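Local coordinates for protein Non-ribosomal peptide synthetase (Methanobrevibacter ruminantium, PDB 6VTJ) that probably carries a thioester-bound peptide on a phosphopantetheine arm and releases it by NAD(P)H-dependent reduction, as the carrier-reductase end of an archaeal peptide synthetase, at residues Val361-Gln365 with Cys388-His392; Ser50-Ile54 with Ile430-Thr435; Ile98-Tyr103 with Leu282-Leu288; Asp196-Ile200 with Phe231-Val235. Numbering follows the deposited sequence.

Interaction 1 (Val361-Gln365 with Cys388-His392)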
loop_
_atom_site.group_PDB
_atom_site.type_symbol
_atom_site.label_atom_id
_atom_site.label_comp_id
_atom_site.label_asym_id
_atom_site.label_seq_id
_atom_site.Cartn_x
_atom_site.Cartn_y
_atom_site.Cartn_z
ATOM N N VAL A 361 6.727 -7.875 11.746
ATOM C CA VAL A 361 5.721 -7.114 11.025
ATOM C C VAL A 361 4.698 -6.577 12.010
ATOM O O VAL A 361 4.430 -7.185 13.052
ATOM C CB VAL A 361 5.041 -7.965 9.931
ATOM C CG1 VAL A 361 3.956 -8.863 10.547
ATOM C CG2 VAL A 361 4.461 -7.056 8.885
ATOM N N ASP A 362 4.156 -5.404 11.682
ATOM C CA ASP A 362 2.916 -4.929 12.272
ATOM C C ASP A 362 1.735 -5.649 11.640
ATOM O O ASP A 362 1.705 -5.882 10.425
ATOM C CB ASP A 362 2.768 -3.425 12.054
ATOM C CG ASP A 362 2.578 -3.065 10.582
ATOM O OD1 ASP A 362 3.535 -3.232 9.786
ATOM O OD2 ASP A 362 1.474 -2.615 10.220
ATOM N N MET A 363 0.778 -6.037 12.466
ATOM C CA MET A 363 -0.517 -6.503 11.975
ATOM C C MET A 363 -1.517 -5.414 12.345
ATOM O O MET A 363 -2.105 -5.410 13.430
ATOM C CB MET A 363 -0.875 -7.857 12.539
ATOM C CG MET A 363 0.224 -8.893 12.292
ATOM S SD MET A 363 0.264 -9.527 10.609
ATOM C CE MET A 363 -1.236 -10.515 10.582
ATOM N N SER A 364 -1.685 -4.465 11.434
ATOM C CA SER A 364 -2.545 -3.307 11.672
ATOM C C SER A 364 -3.968 -3.686 11.282
ATOM O O SER A 364 -4.357 -3.586 10.118
ATOM C CB SER A 364 -2.029 -2.112 10.881
ATOM O OG SER A 364 -0.737 -1.728 11.339
ATOM N N GLN A 365 -4.746 -4.131 12.277
ATOM C CA GLN A 365 -6.115 -4.583 12.047
ATOM C C GLN A 365 -6.973 -3.437 11.515
ATOM O O GLN A 365 -7.041 -2.363 12.127
ATOM C CB GLN A 365 -6.700 -5.133 13.349
ATOM C CG GLN A 365 -5.826 -6.229 14.024
ATOM C CD GLN A 365 -4.905 -5.686 15.124
ATOM O OE1 GLN A 365 -4.640 -4.484 15.199
ATOM N NE2 GLN A 365 -4.440 -6.578 16.001
ATOM N N CYS A 388 0.709 5.400 11.956
ATOM C CA CYS A 388 -0.474 4.772 12.525
ATOM C C CYS A 388 -0.448 3.285 12.168
ATOM O O CYS A 388 -1.042 2.857 11.179
ATOM C CB CYS A 388 -1.723 5.475 12.012
ATOM S SG CYS A 388 -3.269 4.893 12.734
ATOM N N MET A 389 0.239 2.500 12.992
ATOM C CA MET A 389 0.382 1.071 12.785
ATOM C C MET A 389 0.547 0.382 14.129
ATOM O O MET A 389 1.050 0.971 15.094
ATOM C CB MET A 389 1.572 0.742 11.870
ATOM C CG MET A 389 2.885 1.421 12.245
ATOM S SD MET A 389 4.038 1.453 10.835
ATOM C CE MET A 389 4.596 -0.254 10.798
ATOM N N ASN A 390 0.124 -0.883 14.171
ATOM C CA ASN A 390 0.174 -1.699 15.377
ATOM C C ASN A 390 1.595 -1.820 15.918
ATOM O O ASN A 390 2.460 -2.420 15.274
ATOM C CB ASN A 390 -0.409 -3.076 15.087
ATOM C CG ASN A 390 -0.808 -3.801 16.345
ATOM O OD1 ASN A 390 -0.124 -3.711 17.346
ATOM N ND2 ASN A 390 -1.932 -4.509 16.304
ATOM N N ASN A 391 1.854 -1.244 17.089
ATOM C CA ASN A 391 3.210 -1.214 17.614
ATOM C C ASN A 391 3.632 -2.533 18.255
ATOM O O ASN A 391 4.817 -2.702 18.558
ATOM C CB ASN A 391 3.377 -0.053 18.610
ATOM C CG ASN A 391 2.462 -0.169 19.811
ATOM O OD1 ASN A 391 1.243 -0.195 19.679
ATOM N ND2 ASN A 391 3.050 -0.186 20.994
ATOM N N HIS A 392 2.718 -3.482 18.434
ATOM C CA HIS A 392 3.077 -4.801 18.970
ATOM C C HIS A 392 3.442 -5.741 17.814
ATOM O O HIS A 392 2.655 -6.593 17.382
ATOM C CB HIS A 392 1.929 -5.340 19.823
ATOM C CG HIS A 392 1.487 -4.389 20.887
ATOM N ND1 HIS A 392 0.255 -3.761 20.867
ATOM C CD2 HIS A 392 2.126 -3.925 21.987
ATOM C CE1 HIS A 392 0.153 -2.964 21.917
ATOM N NE2 HIS A 392 1.275 -3.044 22.611
HETATM O O HOH W 1 1.264 -5.786 15.099
#
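Val361 turns its side chain away from the 388-392 loop, and the contact begins at Asp362. The Asp362 side chain points toward the loop and makes van der Waals contacts, with Asp362 OD1 3.3 Å from Met389 CE and Asp362 CB 3.4 Å from Asn390 O. Met363 O receives a weak hydrogen bond from Asn390 ND2 at 3.0 Å, and a water bridges Met363 N (2.7 Å) and His392 O (2.8 Å). Ser364 OG accepts a hydrogen bond from Asn390 N at 3.1 Å and donates one to Asp362 OD2 at 2.6 Å, so one hydroxyl links both segments. Gln365 OE1 takes a second weak bond from Asn390 ND2 at 2.9 Å. The stronger partner of both Gln365 NE2 and Asn390 ND2 is Pro470 O. Asn390 OD1 closes an Asx turn by accepting from His392 N at 3.1 Å. In the Rossmann-type reductase domain, strand 360-365 pairs with strands 313-322 and 394-395, the loop runs from strand 385-388 to 394-395, and helix 474-485 packs against Met363 and Gln365.

Interaction 2 (Ser50-Ile54 with Ile430-Thr435)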
loop_
_atom_site.group_PDB
_atom_site.type_symbol
_atom_site.label_atom_id
_atom_site.label_comp_id
_atom_site.label_asym_id
_atom_site.label_seq_id
_atom_site.Cartn_x
_atom_site.Cartn_y
_atom_site.Cartn_z
ATOM N N SER A 50 5.063 -13.091 -13.351
ATOM C CA SER A 50 5.703 -13.948 -12.360
ATOM C C SER A 50 6.021 -15.312 -12.955
ATOM O O SER A 50 7.061 -15.906 -12.638
ATOM C CB SER A 50 4.835 -14.083 -11.105
ATOM O OG SER A 50 3.629 -14.783 -11.345
ATOM N N LYS A 51 5.150 -15.817 -13.834
ATOM C CA LYS A 51 5.477 -17.049 -14.544
ATOM C C LYS A 51 6.679 -16.839 -15.445
ATOM O O LYS A 51 7.557 -17.705 -15.539
ATOM C CB LYS A 51 4.276 -17.541 -15.355
ATOM C CG LYS A 51 2.951 -17.450 -14.610
ATOM N N LEU A 52 6.738 -15.687 -16.113
ATOM C CA LEU A 52 7.914 -15.343 -16.901
ATOM C C LEU A 52 9.178 -15.423 -16.053
ATOM O O LEU A 52 10.179 -16.035 -16.456
ATOM C CB LEU A 52 7.754 -13.945 -17.503
ATOM C CG LEU A 52 9.018 -13.430 -18.183
ATOM C CD1 LEU A 52 9.376 -14.344 -19.323
ATOM C CD2 LEU A 52 8.810 -12.036 -18.695
ATOM N N ILE A 53 9.142 -14.816 -14.861
ATOM C CA ILE A 53 10.324 -14.804 -13.998
ATOM C C ILE A 53 10.682 -16.222 -13.574
ATOM O O ILE A 53 11.858 -16.602 -13.560
ATOM C CB ILE A 53 10.104 -13.893 -12.770
ATOM C CG1 ILE A 53 10.047 -12.412 -13.167
ATOM C CG2 ILE A 53 11.203 -14.115 -11.734
ATOM C CD1 ILE A 53 11.374 -11.847 -13.650
ATOM N N ILE A 54 9.681 -17.018 -13.206
ATOM C CA ILE A 54 9.956 -18.393 -12.803
ATOM C C ILE A 54 10.608 -19.160 -13.948
ATOM O O ILE A 54 11.574 -19.901 -13.743
ATOM C CB ILE A 54 8.665 -19.076 -12.318
ATOM C CG1 ILE A 54 8.170 -18.407 -11.035
ATOM C CG2 ILE A 54 8.888 -20.583 -12.098
ATOM C CD1 ILE A 54 6.733 -18.726 -10.701
ATOM N N ILE A 430 5.995 -20.672 -5.598
ATOM C CA ILE A 430 6.811 -19.543 -5.163
ATOM C C ILE A 430 6.333 -18.227 -5.764
ATOM O O ILE A 430 6.984 -17.182 -5.570
ATOM C CB ILE A 430 8.299 -19.771 -5.459
ATOM C CG1 ILE A 430 8.548 -19.817 -6.970
ATOM C CG2 ILE A 430 8.802 -21.027 -4.726
ATOM C CD1 ILE A 430 10.035 -19.809 -7.356
ATOM N N GLN A 431 5.189 -18.244 -6.456
ATOM C CA GLN A 431 4.616 -17.023 -7.017
ATOM C C GLN A 431 4.592 -15.903 -5.987
ATOM O O GLN A 431 5.047 -14.783 -6.256
ATOM C CB GLN A 431 3.204 -17.306 -7.525
ATOM C CG GLN A 431 2.422 -16.055 -7.921
ATOM C CD GLN A 431 1.205 -16.390 -8.764
ATOM O OE1 GLN A 431 1.305 -17.115 -9.751
ATOM N NE2 GLN A 431 0.048 -15.872 -8.370
ATOM N N GLY A 432 4.106 -16.215 -4.783
ATOM C CA GLY A 432 4.057 -15.284 -3.679
ATOM C C GLY A 432 5.360 -14.539 -3.556
ATOM O O GLY A 432 5.419 -13.337 -3.861
ATOM N N ILE A 433 6.435 -15.255 -3.214
ATOM C CA ILE A 433 7.664 -14.523 -2.942
ATOM C C ILE A 433 8.185 -13.884 -4.223
ATOM O O ILE A 433 8.827 -12.824 -4.174
ATOM C CB ILE A 433 8.720 -15.421 -2.273
ATOM C CG1 ILE A 433 8.986 -16.672 -3.105
ATOM C CG2 ILE A 433 8.285 -15.802 -0.877
ATOM C CD1 ILE A 433 10.126 -17.487 -2.569
ATOM N N ILE A 434 7.862 -14.461 -5.387
ATOM C CA ILE A 434 8.336 -13.872 -6.634
ATOM C C ILE A 434 7.657 -12.535 -6.873
ATOM O O ILE A 434 8.316 -11.556 -7.254
ATOM C CB ILE A 434 8.124 -14.825 -7.832
ATOM C CG1 ILE A 434 9.111 -15.999 -7.795
ATOM C CG2 ILE A 434 8.314 -14.082 -9.117
ATOM C CD1 ILE A 434 10.563 -15.597 -7.595
ATOM N N THR A 435 6.330 -12.457 -6.652
ATOM C CA THR A 435 5.687 -11.179 -6.950
ATOM C C THR A 435 6.030 -10.133 -5.904
ATOM O O THR A 435 5.740 -8.946 -6.113
ATOM C CB THR A 435 4.160 -11.302 -7.075
ATOM O OG1 THR A 435 3.608 -11.796 -5.857
ATOM C CG2 THR A 435 3.766 -12.223 -8.233
HETATM O O HOH W 2 3.289 -17.827 -11.132
#
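Ser50 and Ile434 lie at the middle of this buried helix crossing. Helix segments 50-54 and 431-435 approach to 9.8 Å between axes and run nearly perpendicular, at 99°. Ser50 is p at chi1, and its OG bonds back to Leu47 O. Ser50 CB packs 3.6 Å from Thr435 CG2. Ile434, m at both chi angles, sets its CG2 4.0 Å from Ser50 CB. A water bridges the outer side, giving hydrogen bonds to Ser50 OG (3.1 Å) and Gln431 OE1 (2.5 Å). Gln431 reaches it with chi1 and chi2 both t, an extended chain. Helix 46-58 belongs to the peptidyl carrier domain and starts at Ser46, which lines the phosphopantetheine pocket. Thr435 also touches that group and Tyr65, so the contact joins the carrier to what is probably the C-terminal part of the reductase, next to the prosthetic group. Ile54 is m at chi1 and t at chi2. Ile54 CD1 thus reaches Ile430 CG1 at 4.3 Å, with Ile54 CG1 lying 4.1 Å from Ile434 CG1. Ile53 is m,m: Ile53 CG2 meets Ile434 CG2 at 3.9 Å, while Ile53 CD1 leads away.

Interaction 3 (Ile98-Tyr103 with Leu282-Leu288)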
loop_
_atom_site.group_PDB
_atom_site.type_symbol
_atom_site.label_atom_id
_atom_site.label_comp_id
_atom_site.label_asym_id
_atom_site.label_seq_id
_atom_site.Cartn_x
_atom_site.Cartn_y
_atom_site.Cartn_z
ATOM N N ILE A 98 11.999 14.540 -7.826
ATOM C CA ILE A 98 12.226 14.378 -6.395
ATOM C C ILE A 98 13.299 15.345 -5.910
ATOM O O ILE A 98 13.119 16.048 -4.905
ATOM C CB ILE A 98 12.597 12.919 -6.085
ATOM C CG1 ILE A 98 11.340 12.047 -6.080
ATOM C CG2 ILE A 98 13.323 12.816 -4.759
ATOM C CD1 ILE A 98 11.629 10.609 -6.443
ATOM N N LYS A 99 14.426 15.411 -6.629
ATOM C CA LYS A 99 15.575 16.182 -6.166
ATOM C C LYS A 99 15.488 17.670 -6.498
ATOM O O LYS A 99 16.178 18.469 -5.856
ATOM C CB LYS A 99 16.863 15.598 -6.751
ATOM C CG LYS A 99 17.212 14.223 -6.209
ATOM C CD LYS A 99 18.364 13.620 -6.986
ATOM C CE LYS A 99 18.828 12.302 -6.383
ATOM N NZ LYS A 99 19.530 11.451 -7.396
ATOM N N ASN A 100 14.663 18.067 -7.467
ATOM C CA ASN A 100 14.591 19.473 -7.876
ATOM C C ASN A 100 13.546 20.175 -7.015
ATOM O O ASN A 100 12.437 20.493 -7.447
ATOM C CB ASN A 100 14.266 19.596 -9.358
ATOM C CG ASN A 100 14.065 21.032 -9.783
ATOM O OD1 ASN A 100 14.888 21.904 -9.471
ATOM N ND2 ASN A 100 12.954 21.298 -10.475
ATOM N N TYR A 101 13.923 20.434 -5.769
ATOM C CA TYR A 101 12.963 20.912 -4.787
ATOM C C TYR A 101 13.729 21.441 -3.594
ATOM O O TYR A 101 14.771 20.891 -3.220
ATOM C CB TYR A 101 12.003 19.789 -4.356
ATOM C CG TYR A 101 10.698 20.272 -3.744
ATOM C CD1 TYR A 101 9.588 20.535 -4.539
ATOM C CD2 TYR A 101 10.574 20.439 -2.379
ATOM C CE1 TYR A 101 8.394 20.962 -3.986
ATOM C CE2 TYR A 101 9.380 20.874 -1.812
ATOM C CZ TYR A 101 8.298 21.135 -2.621
ATOM O OH TYR A 101 7.117 21.566 -2.068
ATOM N N ASN A 102 13.212 22.513 -3.017
ATOM C CA ASN A 102 13.739 23.089 -1.790
ATOM C C ASN A 102 12.863 22.605 -0.635
ATOM O O ASN A 102 11.726 23.055 -0.482
ATOM C CB ASN A 102 13.755 24.614 -1.891
ATOM C CG ASN A 102 14.590 25.258 -0.805
ATOM O OD1 ASN A 102 14.619 24.781 0.336
ATOM N ND2 ASN A 102 15.264 26.356 -1.144
ATOM N N TYR A 103 13.386 21.693 0.177
ATOM C CA TYR A 103 12.623 21.121 1.282
ATOM C C TYR A 103 12.717 21.934 2.573
ATOM O O TYR A 103 12.328 21.433 3.627
ATOM C CB TYR A 103 13.075 19.680 1.542
ATOM C CG TYR A 103 12.714 18.724 0.420
ATOM C CD1 TYR A 103 11.476 18.085 0.395
ATOM C CD2 TYR A 103 13.603 18.465 -0.614
ATOM C CE1 TYR A 103 11.137 17.208 -0.628
ATOM C CE2 TYR A 103 13.264 17.590 -1.658
ATOM C CZ TYR A 103 12.029 16.967 -1.652
ATOM O OH TYR A 103 11.685 16.107 -2.671
ATOM N N LEU A 282 10.707 13.610 6.116
ATOM C CA LEU A 282 10.161 13.371 4.786
ATOM C C LEU A 282 11.265 12.890 3.859
ATOM O O LEU A 282 11.359 11.694 3.584
ATOM C CB LEU A 282 9.483 14.620 4.214
ATOM C CG LEU A 282 8.951 14.562 2.773
ATOM C CD1 LEU A 282 7.951 13.479 2.576
ATOM C CD2 LEU A 282 8.320 15.877 2.428
ATOM N N TYR A 283 12.117 13.799 3.391
ATOM C CA TYR A 283 13.098 13.493 2.362
ATOM C C TYR A 283 14.510 13.479 2.927
ATOM O O TYR A 283 14.944 14.454 3.547
ATOM C CB TYR A 283 13.023 14.511 1.232
ATOM C CG TYR A 283 13.941 14.168 0.091
ATOM C CD1 TYR A 283 13.785 12.980 -0.592
ATOM C CD2 TYR A 283 14.975 15.022 -0.291
ATOM C CE1 TYR A 283 14.604 12.642 -1.646
ATOM C CE2 TYR A 283 15.818 14.695 -1.365
ATOM C CZ TYR A 283 15.620 13.498 -2.037
ATOM O OH TYR A 283 16.425 13.115 -3.096
ATOM N N TYR A 284 15.241 12.394 2.661
ATOM C CA TYR A 284 16.661 12.315 2.991
ATOM C C TYR A 284 17.426 11.508 1.932
ATOM O O TYR A 284 18.379 10.794 2.263
ATOM C CB TYR A 284 16.854 11.719 4.399
ATOM C CG TYR A 284 16.205 10.362 4.579
ATOM C CD1 TYR A 284 14.827 10.242 4.768
ATOM C CD2 TYR A 284 16.966 9.194 4.540
ATOM C CE1 TYR A 284 14.229 8.992 4.915
ATOM C CE2 TYR A 284 16.385 7.962 4.697
ATOM C CZ TYR A 284 15.017 7.860 4.882
ATOM O OH TYR A 284 14.439 6.615 5.020
ATOM N N GLU A 285 17.000 11.590 0.668
ATOM C CA GLU A 285 17.582 10.820 -0.440
ATOM C C GLU A 285 17.557 9.314 -0.176
ATOM O O GLU A 285 18.533 8.595 -0.419
ATOM C CB GLU A 285 18.997 11.301 -0.766
ATOM C CG GLU A 285 18.965 12.402 -1.801
ATOM C CD GLU A 285 20.313 13.024 -2.089
ATOM O OE1 GLU A 285 21.212 12.296 -2.566
ATOM O OE2 GLU A 285 20.458 14.249 -1.834
ATOM N N GLN A 286 16.416 8.837 0.315
ATOM C CA GLN A 286 16.147 7.414 0.419
ATOM C C GLN A 286 15.820 6.853 -0.963
ATOM O O GLN A 286 15.576 7.590 -1.924
ATOM C CB GLN A 286 14.993 7.147 1.396
ATOM C CG GLN A 286 13.627 7.707 0.954
ATOM C CD GLN A 286 13.335 9.131 1.486
ATOM O OE1 GLN A 286 14.185 10.012 1.420
ATOM N NE2 GLN A 286 12.121 9.343 2.013
ATOM N N ASP A 287 15.813 5.530 -1.054
ATOM C CA ASP A 287 15.509 4.837 -2.309
ATOM C C ASP A 287 14.033 5.018 -2.655
ATOM O O ASP A 287 13.151 4.504 -1.961
ATOM C CB ASP A 287 15.885 3.362 -2.172
ATOM C CG ASP A 287 15.504 2.522 -3.380
ATOM O OD1 ASP A 287 15.348 3.056 -4.498
ATOM O OD2 ASP A 287 15.364 1.296 -3.198
ATOM N N LEU A 288 13.759 5.754 -3.725
ATOM C CA LEU A 288 12.403 6.018 -4.186
ATOM C C LEU A 288 12.198 5.510 -5.605
ATOM O O LEU A 288 11.475 6.117 -6.392
ATOM C CB LEU A 288 12.089 7.512 -4.095
ATOM C CG LEU A 288 11.967 8.033 -2.659
ATOM C CD1 LEU A 288 11.964 9.563 -2.604
ATOM C CD2 LEU A 288 10.720 7.473 -2.026
#
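The Tyr283 side chain is the main bump here. It projects from the 282-288 loop into a hollow formed by Ile98, Lys99 and Tyr103. Tyr103 forms one wall. The two rings make an offset stack, with centroids 4.7 Å apart and planes at 23°. Tyr283 CB sits over the face of the Tyr103 ring, 3.9 Å from its centroid, as a CH-pi contact. Ile98 CG2 presses to 3.4 Å from Tyr283 CE1. Lys99 CG lies 3.4 Å from Tyr283 OH, so the aliphatic part of the lysine borders the hydroxyl end; its NZ forms a salt bridge with Asp95. Tyr103 OH donates to Ile98 O at 2.7 Å, linking two walls of the hollow. Arg301 also bonds to that hydroxyl. On the flanks, Ile98 CD1 fits against Leu288 CB at 3.9 Å, and Leu282 CD2 approaches Tyr103 CD1 at 4.4 Å. Gln286 braces its own loop through Gln286 NE2 to Leu282 O and Tyr284 N to Gln286 OE1, both 2.9 Å. The arrangement is an offset tyrosine stack with a CH-pi contact, by which a loop of the Rossmann-type reductase packs against the link between helices 94-99 and 104-111.

Interaction 4 (Asp196-Ile200 with Phe231-Val235)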
loop_
_atom_site.group_PDB
_atom_site.type_symbol
_atom_site.label_atom_id
_atom_site.label_comp_id
_atom_site.label_asym_id
_atom_site.label_seq_id
_atom_site.Cartn_x
_atom_site.Cartn_y
_atom_site.Cartn_z
ATOM N N ASP A 196 -14.668 10.869 -9.328
ATOM C CA ASP A 196 -13.376 10.255 -9.593
ATOM C C ASP A 196 -12.338 11.301 -9.208
ATOM O O ASP A 196 -12.354 12.405 -9.764
ATOM C CB ASP A 196 -13.281 9.893 -11.086
ATOM C CG ASP A 196 -12.039 9.088 -11.446
ATOM O OD1 ASP A 196 -10.981 9.225 -10.778
ATOM O OD2 ASP A 196 -12.129 8.330 -12.445
ATOM N N ILE A 197 -11.441 10.985 -8.265
ATOM C CA ILE A 197 -10.520 12.030 -7.824
ATOM C C ILE A 197 -9.570 12.464 -8.945
ATOM O O ILE A 197 -8.984 13.547 -8.855
ATOM C CB ILE A 197 -9.728 11.618 -6.551
ATOM C CG1 ILE A 197 -8.815 10.418 -6.807
ATOM C CG2 ILE A 197 -10.666 11.394 -5.362
ATOM C CD1 ILE A 197 -7.804 10.158 -5.664
ATOM N N THR A 198 -9.413 11.660 -10.012
ATOM C CA THR A 198 -8.535 12.048 -11.122
ATOM C C THR A 198 -9.153 13.094 -12.042
ATOM O O THR A 198 -8.437 13.653 -12.885
ATOM C CB THR A 198 -8.126 10.847 -11.986
ATOM O OG1 THR A 198 -9.291 10.261 -12.587
ATOM C CG2 THR A 198 -7.390 9.807 -11.170
ATOM N N GLU A 199 -10.454 13.343 -11.928
ATOM C CA GLU A 199 -11.124 14.414 -12.648
ATOM C C GLU A 199 -11.411 15.529 -11.655
ATOM O O GLU A 199 -12.218 15.356 -10.738
ATOM C CB GLU A 199 -12.414 13.918 -13.291
ATOM C CG GLU A 199 -12.216 12.827 -14.315
ATOM C CD GLU A 199 -11.287 13.252 -15.426
ATOM O OE1 GLU A 199 -10.481 12.406 -15.888
ATOM O OE2 GLU A 199 -11.358 14.436 -15.825
ATOM N N ILE A 200 -10.765 16.676 -11.852
ATOM C CA ILE A 200 -10.909 17.783 -10.916
ATOM C C ILE A 200 -12.327 18.355 -10.930
ATOM O O ILE A 200 -12.843 18.777 -9.882
ATOM C CB ILE A 200 -9.837 18.849 -11.228
ATOM C CG1 ILE A 200 -9.875 19.989 -10.205
ATOM C CG2 ILE A 200 -9.950 19.349 -12.675
ATOM C CD1 ILE A 200 -8.477 20.499 -9.829
ATOM N N PHE A 231 0.347 7.082 -10.918
ATOM C CA PHE A 231 0.622 8.475 -10.591
ATOM C C PHE A 231 -0.612 9.351 -10.779
ATOM O O PHE A 231 -0.728 10.401 -10.129
ATOM C CB PHE A 231 1.775 9.007 -11.447
ATOM C CG PHE A 231 3.111 8.379 -11.137
ATOM C CD1 PHE A 231 3.804 8.710 -9.982
ATOM C CD2 PHE A 231 3.685 7.484 -12.021
ATOM C CE1 PHE A 231 5.050 8.133 -9.706
ATOM C CE2 PHE A 231 4.912 6.912 -11.754
ATOM C CZ PHE A 231 5.597 7.235 -10.597
ATOM N N ARG A 232 -1.530 8.961 -11.667
ATOM C CA ARG A 232 -2.751 9.747 -11.820
ATOM C C ARG A 232 -3.625 9.630 -10.580
ATOM O O ARG A 232 -4.178 10.628 -10.105
ATOM C CB ARG A 232 -3.547 9.293 -13.051
ATOM C CG ARG A 232 -2.911 9.599 -14.389
ATOM C CD ARG A 232 -3.337 10.952 -14.891
ATOM N NE ARG A 232 -4.751 10.984 -15.251
ATOM C CZ ARG A 232 -5.631 11.844 -14.737
ATOM N NH1 ARG A 232 -5.241 12.739 -13.824
ATOM N NH2 ARG A 232 -6.903 11.803 -15.130
ATOM N N VAL A 233 -3.787 8.411 -10.065
ATOM C CA VAL A 233 -4.628 8.221 -8.885
ATOM C C VAL A 233 -3.918 8.734 -7.638
ATOM O O VAL A 233 -4.493 9.481 -6.840
ATOM C CB VAL A 233 -5.029 6.744 -8.721
ATOM C CG1 VAL A 233 -5.815 6.545 -7.424
ATOM C CG2 VAL A 233 -5.840 6.263 -9.912
ATOM N N ASN A 234 -2.651 8.349 -7.458
ATOM C CA ASN A 234 -1.966 8.586 -6.198
ATOM C C ASN A 234 -1.368 9.981 -6.085
ATOM O O ASN A 234 -1.117 10.435 -4.967
ATOM C CB ASN A 234 -0.879 7.540 -6.017
ATOM C CG ASN A 234 -1.448 6.165 -5.801
ATOM O OD1 ASN A 234 -2.666 5.977 -5.858
ATOM N ND2 ASN A 234 -0.577 5.184 -5.559
ATOM N N VAL A 235 -1.134 10.676 -7.198
ATOM C CA VAL A 235 -0.550 12.011 -7.107
ATOM C C VAL A 235 -1.536 13.059 -7.609
ATOM O O VAL A 235 -1.892 13.985 -6.868
ATOM C CB VAL A 235 0.777 12.120 -7.873
ATOM C CG1 VAL A 235 1.342 13.509 -7.686
ATOM C CG2 VAL A 235 1.767 11.092 -7.387
HETATM O O HOH W 3 -6.433 15.733 -13.300
#
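Arg232 makes the main polar link, reaching from its helix to the backbone of the turn at Asp196-Glu199. Arg232 NH2 donates to Thr198 O at 3.3 Å, and Arg232 NH1 adds a weak bond to the same oxygen at 3.5 Å. A water joins this group, donating to Thr198 O at 2.9 Å and accepting from Arg232 NH1 at 3.3 Å. Glu199 OE1 forms a long salt bridge to Arg232 NH2 at 3.7 Å, near the guanidinium plane. Thr198 CB packs over one guanidinium face, 3.5 Å from Arg232 NH2. Asp196 OD1 accepts from Thr198 N at 3.0 Å, an Asx turn, and also from Thr198 OG1 at 2.7 Å. The type I turn is closed by Glu199 N to Asp196 O at 3.0 Å. Around the next residue, Val233, the contact is van der Waals packing. Thr198 CG2 lies 3.9 Å from Val233 CA, and Ile197 CD1 lies 3.6 Å from Val233 O and 4.5 Å from Val233 CG1. In the Rossmann-type reductase, this turn follows strand 190-194 and precedes helix 201-204. It rests on helix 229-246, where Asn240 bonds to Ile197 O, while helix 291-308 touches Phe231, Asn234 and Val235 of the same helix.

In the fold
From the N terminus, the carrier helix 46-58 opens the longest loop, which interaction 2 closes only at 430-435. The other three contacts all fall within that span. Interaction 3 opens next, at the end of helix 94-99, and closes at 282-288. It encloses interaction 4, a short loop between the turn after strand 190-194 and helix 229-246. Interaction 1 follows in series, joining strand 360-365 to the loop after strand 385-388. No two loops cross. Interactions 1 and 4 lie on opposite sides of the chain's centre. Both are in the reductase, interaction 3 joins the 98-103 segment to it, and interaction 2 ties the carrier to what is probably its C-terminal part.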